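Local coordinates for beta-lactamase (Serratia marcescens, PDB 5GWA), which probably hydrolyses beta-lactam antibiotics to substituted beta-amino acids as a class A extended-spectrum enzyme, and is captured here as a covalent complex with the inhibitor avibactam, at residues A[45-50]-A[109-114]; A[193-198]-A[212-217]. All coordinates share one frame; numbering follows the deposited sequence.

Contact 1. Residues A[45-50]-A[109-114]. With NXL ((2S,5R)-1-formyl-5-[(sulfooxy)amino]piperidine-2-carboxamide), chain B.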
# COMPACT_ATOMS: atom_id res chain seq x y z
N MET A 45 11.42 10.66 8.68
CA MET A 45 11.02 11.31 7.43
C MET A 45 9.86 10.59 6.70
O MET A 45 9.09 11.24 5.97
CB MET A 45 12.21 11.43 6.48
CG MET A 45 13.20 12.45 6.92
SD MET A 45 14.46 12.79 5.70
CE MET A 45 15.53 11.38 5.88
N GLN A 46 9.82 9.26 6.80
CA GLN A 46 9.02 8.36 5.96
C GLN A 46 9.13 8.84 4.51
O GLN A 46 10.25 9.15 4.08
CB GLN A 46 7.60 8.31 6.44
CG GLN A 46 7.38 7.40 7.61
CD GLN A 46 7.50 5.94 7.25
OE1 GLN A 46 7.70 5.58 6.09
NE2 GLN A 46 7.44 5.07 8.28
N SER A 47 8.03 9.01 3.81
CA SER A 47 8.10 9.20 2.36
C SER A 47 8.65 10.56 1.95
O SER A 47 8.98 10.73 0.77
CB SER A 47 6.74 9.03 1.68
OG SER A 47 6.29 7.68 1.65
N THR A 48 8.85 11.49 2.89
CA THR A 48 9.39 12.79 2.52
C THR A 48 10.81 12.67 1.97
O THR A 48 11.18 13.47 1.14
CB THR A 48 9.36 13.84 3.65
OG1 THR A 48 10.20 13.41 4.72
CG2 THR A 48 7.91 14.05 4.15
N TYR A 49 11.50 11.58 2.29
CA TYR A 49 12.84 11.42 1.75
C TYR A 49 12.91 11.07 0.30
O TYR A 49 14.01 11.05 -0.29
CB TYR A 49 13.70 10.53 2.63
CG TYR A 49 13.61 9.03 2.41
CD1 TYR A 49 12.46 8.43 1.89
CD2 TYR A 49 14.64 8.19 2.87
CE1 TYR A 49 12.38 7.04 1.76
CE2 TYR A 49 14.58 6.82 2.71
CZ TYR A 49 13.42 6.24 2.20
OH TYR A 49 13.32 4.85 2.09
N LYS A 50 11.77 10.87 -0.33
CA LYS A 50 11.73 10.63 -1.78
C LYS A 50 12.08 11.93 -2.52
O LYS A 50 12.45 11.90 -3.70
CB LYS A 50 10.38 10.08 -2.22
CG LYS A 50 10.13 8.68 -1.66
CD LYS A 50 8.67 8.27 -1.77
CE LYS A 50 8.45 6.94 -1.06
NZ LYS A 50 7.06 6.47 -1.22
N SER A 109 5.00 12.24 -6.91
CA SER A 109 3.63 12.81 -6.87
C SER A 109 2.65 11.85 -6.22
O SER A 109 1.69 12.30 -5.58
CB SER A 109 3.13 13.18 -8.27
OG SER A 109 4.10 14.03 -8.87
N HIS A 110 2.85 10.55 -6.39
CA HIS A 110 1.95 9.54 -5.84
C HIS A 110 2.62 8.68 -4.76
O HIS A 110 2.00 7.77 -4.28
CB HIS A 110 1.41 8.66 -6.95
CG HIS A 110 0.41 9.35 -7.79
ND1 HIS A 110 0.71 10.20 -8.84
CD2 HIS A 110 -0.94 9.32 -7.71
CE1 HIS A 110 -0.41 10.68 -9.34
NE2 HIS A 110 -1.42 10.16 -8.68
N SER A 111 3.84 9.05 -4.37
CA SER A 111 4.55 8.37 -3.29
C SER A 111 4.68 6.88 -3.45
O SER A 111 4.70 6.14 -2.47
CB SER A 111 3.93 8.71 -1.95
OG SER A 111 4.94 8.76 -0.94
N ASP A 112 4.84 6.39 -4.67
CA ASP A 112 5.05 4.96 -4.85
C ASP A 112 6.25 4.42 -4.10
O ASP A 112 7.38 4.95 -4.21
CB ASP A 112 5.21 4.65 -6.33
CG ASP A 112 5.00 3.20 -6.62
OD1 ASP A 112 5.92 2.42 -6.42
OD2 ASP A 112 3.91 2.85 -7.08
N ASN A 113 6.07 3.34 -3.34
CA ASN A 113 7.20 2.77 -2.59
C ASN A 113 8.10 1.90 -3.45
O ASN A 113 9.31 1.83 -3.19
CB ASN A 113 6.70 1.99 -1.38
CG ASN A 113 6.30 2.89 -0.23
OD1 ASN A 113 6.76 4.01 -0.11
ND2 ASN A 113 5.49 2.36 0.67
N ASN A 114 7.54 1.18 -4.43
CA ASN A 114 8.36 0.37 -5.33
C ASN A 114 9.22 1.26 -6.21
O ASN A 114 10.41 0.97 -6.41
CB ASN A 114 7.48 -0.55 -6.16
CG ASN A 114 6.96 -1.72 -5.36
OD1 ASN A 114 7.70 -2.35 -4.58
ND2 ASN A 114 5.68 -1.98 -5.48
OAC NXL B . 5.51 7.94 3.78
CAN NXL B . 5.40 7.35 2.71
N NXL B . 4.69 6.34 2.51
CAJ NXL B . 4.36 5.89 1.17
CA NXL B . 4.03 5.69 3.64
C NXL B . 4.48 4.31 3.94
O NXL B . 5.24 3.71 3.21
NAA NXL B . 3.89 3.74 4.99
CB NXL B . 2.54 5.71 3.41
CAH NXL B . 2.15 5.27 2.02
CAO NXL B . 2.88 6.05 0.94
NAK NXL B . 2.51 7.47 0.79
OAL NXL B . 1.97 8.06 1.83
SAR NXL B . 2.10 9.59 1.87
OAD NXL B . 0.86 10.04 1.34
OAE NXL B . 2.18 10.20 3.15
OAG NXL B . 3.57 9.86 1.22

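Contact 2. Residues A[193-198]-A[212-217]. With NA (sodium ion), chain N; NA (sodium ion), chain T; NXL ((2S,5R)-1-formyl-5-[(sulfooxy)amino]piperidine-2-carboxamide), chain B; SO4 (sulfate ion), chain D.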
# COMPACT_ATOMS: atom_id res chain seq x y z
N ILE A 193 4.43 20.01 -7.51
CA ILE A 193 3.13 20.67 -7.60
C ILE A 193 2.01 19.73 -7.97
O ILE A 193 0.89 19.83 -7.45
CB ILE A 193 3.19 21.88 -8.58
CG1 ILE A 193 4.23 22.89 -8.09
CG2 ILE A 193 1.83 22.52 -8.68
CD1 ILE A 193 4.60 23.93 -9.16
N GLU A 194 2.35 18.74 -8.81
CA GLU A 194 1.44 17.71 -9.25
C GLU A 194 1.14 16.67 -8.18
O GLU A 194 0.31 15.79 -8.38
CB GLU A 194 2.00 17.03 -10.51
CG GLU A 194 1.88 17.90 -11.77
CD GLU A 194 2.68 17.44 -12.97
OE1 GLU A 194 3.30 16.35 -12.95
OE2 GLU A 194 2.65 18.17 -14.00
N THR A 195 1.85 16.70 -7.07
CA THR A 195 1.55 15.79 -5.96
C THR A 195 0.07 15.75 -5.64
O THR A 195 -0.59 16.81 -5.50
CB THR A 195 2.39 16.19 -4.74
OG1 THR A 195 3.77 15.93 -5.05
CG2 THR A 195 2.01 15.44 -3.45
N THR A 196 -0.49 14.54 -5.49
CA THR A 196 -1.89 14.37 -5.18
C THR A 196 -2.12 13.97 -3.73
O THR A 196 -3.26 13.98 -3.26
CB THR A 196 -2.57 13.34 -6.08
OG1 THR A 196 -1.89 12.10 -6.00
CG2 THR A 196 -2.51 13.81 -7.52
N THR A 197 -1.07 13.50 -3.06
CA THR A 197 -1.19 13.02 -1.68
C THR A 197 -1.31 14.19 -0.73
O THR A 197 -1.01 15.32 -1.04
CB THR A 197 0.01 12.14 -1.29
OG1 THR A 197 1.22 12.91 -1.36
CG2 THR A 197 0.12 10.98 -2.26
N GLY A 198 -1.83 13.90 0.46
CA GLY A 198 -1.87 14.91 1.49
C GLY A 198 -2.60 16.18 1.21
O GLY A 198 -2.18 17.24 1.62
N VAL A 212 1.37 24.76 -4.17
CA VAL A 212 2.09 24.05 -3.10
C VAL A 212 2.84 22.88 -3.72
O VAL A 212 2.24 21.95 -4.29
CB VAL A 212 1.14 23.54 -2.01
CG1 VAL A 212 1.94 22.82 -0.93
CG2 VAL A 212 0.34 24.69 -1.42
N ALA A 213 4.15 23.06 -3.82
CA ALA A 213 5.06 22.03 -4.33
C ALA A 213 5.51 21.24 -3.12
O ALA A 213 6.23 21.77 -2.29
CB ALA A 213 6.27 22.70 -4.97
N HIS A 214 5.07 19.99 -3.02
CA HIS A 214 5.27 19.29 -1.75
C HIS A 214 5.42 17.80 -1.85
O HIS A 214 5.15 17.20 -2.87
CB HIS A 214 4.17 19.65 -0.77
CG HIS A 214 2.84 19.05 -1.07
ND1 HIS A 214 2.26 18.11 -0.25
CD2 HIS A 214 1.98 19.23 -2.09
CE1 HIS A 214 1.09 17.75 -0.74
NE2 HIS A 214 0.91 18.40 -1.88
N LYS A 215 5.88 17.22 -0.75
CA LYS A 215 6.00 15.77 -0.62
C LYS A 215 5.60 15.36 0.80
O LYS A 215 6.05 15.94 1.78
CB LYS A 215 7.45 15.32 -0.86
CG LYS A 215 7.66 13.81 -0.73
CD LYS A 215 7.11 13.06 -1.95
CE LYS A 215 6.83 11.58 -1.70
NZ LYS A 215 5.60 11.41 -0.89
N THR A 216 4.71 14.40 0.88
CA THR A 216 4.13 13.98 2.16
C THR A 216 4.88 12.76 2.70
O THR A 216 5.68 12.11 2.01
CB THR A 216 2.65 13.58 1.92
OG1 THR A 216 2.61 12.69 0.82
CG2 THR A 216 1.83 14.79 1.60
N GLY A 217 4.59 12.39 3.95
CA GLY A 217 5.00 11.07 4.46
C GLY A 217 4.11 10.66 5.60
O GLY A 217 3.61 11.55 6.33
NA NA N . -1.66 17.46 -2.75
NA NA T . 0.13 19.49 -4.73
OAC NXL B . 5.51 7.94 3.78
CAN NXL B . 5.40 7.35 2.71
N NXL B . 4.69 6.34 2.51
CAJ NXL B . 4.36 5.89 1.17
CA NXL B . 4.03 5.69 3.64
C NXL B . 4.48 4.31 3.94
O NXL B . 5.24 3.71 3.21
NAA NXL B . 3.89 3.74 4.99
CB NXL B . 2.54 5.71 3.41
CAH NXL B . 2.15 5.27 2.02
CAO NXL B . 2.88 6.05 0.94
NAK NXL B . 2.51 7.47 0.79
OAL NXL B . 1.97 8.06 1.83
SAR NXL B . 2.10 9.59 1.87
OAD NXL B . 0.86 10.04 1.34
OAE NXL B . 2.18 10.20 3.15
OAG NXL B . 3.57 9.86 1.22
S SO4 D . -3.49 11.82 2.83
O1 SO4 D . -3.01 13.07 3.48
O2 SO4 D . -2.55 11.44 1.79
O3 SO4 D . -3.56 10.81 3.90
O4 SO4 D . -4.88 12.00 2.29
O HOH W 1 3.79 12.89 -2.23
O HOH W 2 -3.77 18.00 -4.32

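Contact 1. Residues A[45-50]-A[109-114]
Lys50 reaches from the start of helix 49-63 to Ser111, in the turn before helix 113-123, and Asn113, the first residue of that helix, and its NZ makes the hydrogen bonds that cross the contact. Its CG lies anti to the backbone carbonyl carbon (chi1 -67°) and the chain runs extended beyond it, which carries NZ among buried oxygens of both segments. NZ donates to Asn113 OD1 at 2.7 Å, to Ser111 OG at 3.1 Å and, within its own segment, to Ser47 OG at 3.2 Å. Lys50 and Asn113 cross at about a right angle, with NZ tilted 28° from the amide plane it approaches. The other branch of that amide turns to the inhibitor, Asn113 ND2 giving NXL O a bond of 2.9 Å that is close to straight (163°). Ser111 OG is shared likewise: it donates to NXL OAG at 2.8 Å and is also bonded to Lys215 NZ. Ser47 OG itself carries the inhibitor, bonded covalently to NXL CAN at 1.4 Å. Asp112, its CB directed away from residues 45-50, caps the helix through OD1 at Gly115 N. A lysine thus ties the carbamoylated Ser47 to a neighbouring loop, the pairing of Ser-X-X-Lys (Ser47 to Lys50) with Ser-Asp-Asn (Ser111 to Asn113) that characterises the class A beta-lactamase active site.

Contact 2. Residues A[193-198]-A[212-217]
The Lys-Thr-Gly motif of class A beta-lactamases, here Lys215 to Gly217, lies on strand 212-218, the edge of the five-stranded antiparallel sheet, and residues 193-198, following helix 182-193, pack along it. Near the active site two hydroxyls meet tip to tip, Thr197 OG1 and Thr216 OG1 sharing a hydrogen bond of 2.6 Å in which either may donate. Both OG1 atoms stand between the backbone N and the carbonyl carbon of their own residue, which turns each toward the other. Thr197 OG1 also bonds a water that accepts from Lys215 NZ at 2.7 Å, while the bent lysine chain returns to its neighbour's backbone, NZ donating to Thr216 O at 3.0 Å. The Thr216 hydroxyl lies near the sulfate of the inhibitor, with a weak and unsettled bond to NXL OAG. Next to this pair Gly198, with its positive phi, brings a bare CA to 3.7 Å from Thr216 CG2.

Farther along the strand, His214 turns its ring toward residues 195-197. Thr195 lays its methyl over one face of the ring as a CH-pi contact, CG2 being 3.8 Å from the centroid and 24° off the normal. His214 NE2 binds a sodium ion at 2.9 Å, in the ring plane at its edge; Thr197 O is another ligand, so the metal joins loop to strand. Asp232 on the adjoining strand takes the hydrogen bond from the other ring nitrogen, ND1, and fixes the ring's rotation from the sheet side. A second sodium ion is held by the carbonyls of Ile193 and Thr195. Ile193 closes the far end of the contact, where its CG1 rests 3.7 Å from Ala213 CB.

In the fold
Both segments of contact 1 precede those of contact 2 in the sequence, and the centres of the two contacts lie about 10 Å apart. Contact 1 belongs to the helical part of the enzyme, between helices 49-63 and 113-123; contact 2 lies on the edge strand of the five-stranded sheet. The seam between them is direct: Ser109 O and Thr196 N probably share a backbone hydrogen bond at 3.1 Å, and Ser47 CB packs on Thr216 O. Avibactam touches both, anchored covalently at Ser47, with its sulfate approached by Ser111 of contact 1 and Thr216 of contact 2. The principle is general to the fold: the active site forms in the cleft where helical region and sheet edge meet.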